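Local coordinates for 6-phosphogluconolactonase (Leishmania braziliensis, PDB 3CH7), which probably hydrolyses 6-phosphogluconolactone to 6-phosphogluconate, the second step of the oxidative pentose phosphate pathway, at residues Val7-Asn12 / Leu256-Gly261. Residues are numbered along the deposited sequence; the frame is centred on the assembly and turned at random.
Sequences VKICEN and LDPGAG
Ile9 places CG1 beside its backbone N (chi1 -58°), which puts CG2 anti to that N. This carries CG2 forward along the chain to the Asp257-Pro258 turn, where it lies 3.8 Å from Pro258 CA and close to Pro258 CG. The other branch, CG1 and CD1, reaches toward Leu256 CB, but the exact position of CD1 is doubtful. Ile9 and Leu256 form a parallel bridge pair, with both side chains on the same face of the sheet. On that face Val7 CG1 also meets Leu256 CD1 at 4.0 Å.

Two backbone hydrogen bonds fix the register. Leu256 N donates to Lys8 O (3.0 Å), and Cys10 N donates to Leu256 O (2.6 Å). Leu256 thus bonds both sides of Ile9, as in a parallel ladder. Past the bridge, Asp257 CA makes a CA-H...O contact with Cys10 O at 3.4 Å, and Pro258 CD packs on the same oxygen.

Asp257 shapes the turn that follows. Its OD1 accepts from Ala260 N (2.9 Å), met nearly along the C-O axis, in an Asx motif. Gly220 N also donates to OD1. Gly261 N closes the turn on Asp257 O.

Strand 6-9 is the edge strand of the mixed sheet within the chain and lies against strand 251-256. The pair extends the parallel part of that sheet, consistent with the Rossmann-like fold of the family. Strand 213-218 follows on the far side, where Asp257 bonds Ala218 through the backbone. Cys10 packs on Gln15 and Met16 of helix 13-29, and Asn12 caps the start of that helix.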
ATOM      1  N   VAL A   7      17.884  -1.461  -1.192  1.00 33.75           N
ATOM      2  CA  VAL A   7      17.512  -2.873  -1.306  1.00 33.45           C
ATOM      3  C   VAL A   7      18.227  -3.669  -0.193  1.00 37.50           C
ATOM      4  O   VAL A   7      19.424  -3.634  -0.075  1.00 39.37           O
ATOM      5  CB  VAL A   7      17.849  -3.499  -2.700  1.00 32.00           C
ATOM      6  CG1 VAL A   7      17.313  -4.908  -2.816  1.00 30.02           C
ATOM      7  CG2 VAL A   7      17.289  -2.699  -3.836  1.00 31.15           C
ATOM      8  N   LYS A   8      17.441  -4.357   0.632  1.00 42.55           N
ATOM      9  CA  LYS A   8      17.924  -5.148   1.760  1.00 41.81           C
ATOM     10  C   LYS A   8      17.299  -6.527   1.705  1.00 39.51           C
ATOM     11  O   LYS A   8      16.100  -6.668   1.820  1.00 38.16           O
ATOM     12  CB  LYS A   8      17.569  -4.470   3.064  1.00 44.34           C
ATOM     13  CG  LYS A   8      18.053  -5.191   4.311  1.00 46.37           C
ATOM     14  CD  LYS A   8      17.861  -4.321   5.548  1.00 48.73           C
ATOM     15  CE  LYS A   8      18.209  -5.071   6.822  1.00 50.62           C
ATOM     16  NZ  LYS A   8      19.338  -6.002   6.599  1.00 52.82           N
ATOM     17  N   ILE A   9      18.142  -7.529   1.486  1.00 40.11           N
ATOM     18  CA  ILE A   9      17.741  -8.931   1.427  1.00 43.10           C
ATOM     19  C   ILE A   9      17.762  -9.412   2.841  1.00 42.96           C
ATOM     20  O   ILE A   9      18.735  -9.251   3.517  1.00 46.66           O
ATOM     21  CB  ILE A   9      18.736  -9.740   0.633  1.00 45.02           C
ATOM     22  CG1 ILE A   9      18.858  -9.143  -0.778  1.00 43.76           C
ATOM     23  CG2 ILE A   9      18.361 -11.220   0.618  1.00 43.13           C
ATOM     24  CD1 ILE A   9      17.888  -9.680  -1.694  1.00 43.70           C
ATOM     25  N   CYS A  10      16.618  -9.842   3.326  1.00 44.27           N
ATOM     26  CA  CYS A  10      16.442 -10.170   4.710  1.00 43.94           C
ATOM     27  C   CYS A  10      16.404 -11.668   4.822  1.00 45.24           C
ATOM     28  O   CYS A  10      15.736 -12.369   4.025  1.00 43.26           O
ATOM     29  CB  CYS A  10      15.156  -9.562   5.237  1.00 43.39           C
ATOM     30  SG  CYS A  10      15.154  -7.787   5.215  1.00 45.53           S
ATOM     31  N   GLU A  11      17.092 -12.157   5.856  1.00 48.10           N
ATOM     32  CA  GLU A  11      17.279 -13.585   6.111  0.50 48.41           C
ATOM     33  C   GLU A  11      15.963 -14.238   6.535  1.00 48.67           C
ATOM     34  O   GLU A  11      15.616 -15.333   6.120  1.00 48.45           O
ATOM     35  CB  GLU A  11      18.398 -13.748   7.171  0.50 47.92           C
ATOM     36  CG  GLU A  11      19.766 -13.116   6.717  0.50 46.89           C
ATOM     37  CD  GLU A  11      20.940 -13.308   7.695  0.50 44.85           C
ATOM     38  OE1 GLU A  11      21.028 -12.597   8.716  0.50 43.93           O
ATOM     39  OE2 GLU A  11      21.823 -14.129   7.392  0.50 43.98           O
ATOM     40  N   ASN A  12      15.222 -13.514   7.359  1.00 50.80           N
ATOM     41  CA  ASN A  12      13.918 -13.989   7.876  1.00 52.14           C
ATOM     42  C   ASN A  12      12.876 -12.825   7.918  1.00 53.00           C
ATOM     43  O   ASN A  12      13.242 -11.643   7.719  1.00 53.61           O
ATOM     44  CB  ASN A  12      14.110 -14.669   9.250  1.00 48.66           C
ATOM     45  CG  ASN A  12      14.828 -13.796  10.235  1.00 47.99           C
ATOM     46  OD1 ASN A  12      14.352 -12.726  10.586  1.00 48.74           O
ATOM     47  ND2 ASN A  12      15.990 -14.249  10.712  1.00 48.63           N
ATOM     48  N   LEU A 256      13.388  -7.703   1.022  1.00 33.49           N
ATOM     49  CA  LEU A 256      13.152  -8.972   0.273  1.00 32.34           C
ATOM     50  C   LEU A 256      13.669 -10.201   0.993  1.00 33.31           C
ATOM     51  O   LEU A 256      14.639 -10.123   1.707  1.00 29.80           O
ATOM     52  CB  LEU A 256      13.853  -8.886  -1.105  1.00 31.79           C
ATOM     53  CG  LEU A 256      13.407  -7.706  -1.998  1.00 30.33           C
ATOM     54  CD1 LEU A 256      14.354  -7.541  -3.180  1.00 27.65           C
ATOM     55  CD2 LEU A 256      11.899  -7.837  -2.450  1.00 22.63           C
ATOM     56  N   ASP A 257      13.040 -11.349   0.791  1.00 33.31           N
ATOM     57  CA  ASP A 257      13.629 -12.527   1.322  1.00 36.44           C
ATOM     58  C   ASP A 257      14.697 -12.991   0.318  1.00 41.45           C
ATOM     59  O   ASP A 257      14.986 -12.277  -0.666  1.00 42.48           O
ATOM     60  CB  ASP A 257      12.592 -13.549   1.775  1.00 35.93           C
ATOM     61  CG  ASP A 257      12.105 -14.425   0.674  1.00 36.47           C
ATOM     62  OD1 ASP A 257      12.308 -14.058  -0.485  1.00 34.84           O
ATOM     63  OD2 ASP A 257      11.507 -15.490   0.987  1.00 36.07           O
ATOM     64  N   PRO A 258      15.414 -14.085   0.626  1.00 43.77           N
ATOM     65  CA  PRO A 258      16.509 -14.411  -0.296  1.00 42.83           C
ATOM     66  C   PRO A 258      16.024 -14.924  -1.625  1.00 40.57           C
ATOM     67  O   PRO A 258      16.674 -14.709  -2.622  1.00 40.99           O
ATOM     68  CB  PRO A 258      17.291 -15.484   0.472  1.00 45.68           C
ATOM     69  CG  PRO A 258      17.116 -15.069   1.893  1.00 46.16           C
ATOM     70  CD  PRO A 258      15.634 -14.688   1.950  1.00 45.46           C
ATOM     71  N   GLY A 259      14.862 -15.567  -1.643  1.00 40.43           N
ATOM     72  CA  GLY A 259      14.233 -15.974  -2.879  1.00 39.41           C
ATOM     73  C   GLY A 259      13.799 -14.818  -3.802  1.00 39.09           C
ATOM     74  O   GLY A 259      14.021 -14.861  -5.009  1.00 38.18           O
ATOM     75  N   ALA A 260      13.172 -13.798  -3.228  1.00 38.03           N
ATOM     76  CA  ALA A 260      12.599 -12.707  -4.004  1.00 37.74           C
ATOM     77  C   ALA A 260      13.741 -11.806  -4.466  1.00 36.14           C
ATOM     78  O   ALA A 260      13.746 -11.294  -5.587  1.00 32.40           O
ATOM     79  CB  ALA A 260      11.570 -11.945  -3.158  1.00 34.33           C
ATOM     80  N   GLY A 261      14.744 -11.709  -3.602  1.00 38.44           N
ATOM     81  CA  GLY A 261      15.965 -10.939  -3.851  1.00 40.49           C
ATOM     82  C   GLY A 261      17.079 -11.585  -4.685  1.00 41.62           C
ATOM     83  O   GLY A 261      18.089 -10.950  -4.937  1.00 42.50           O
TER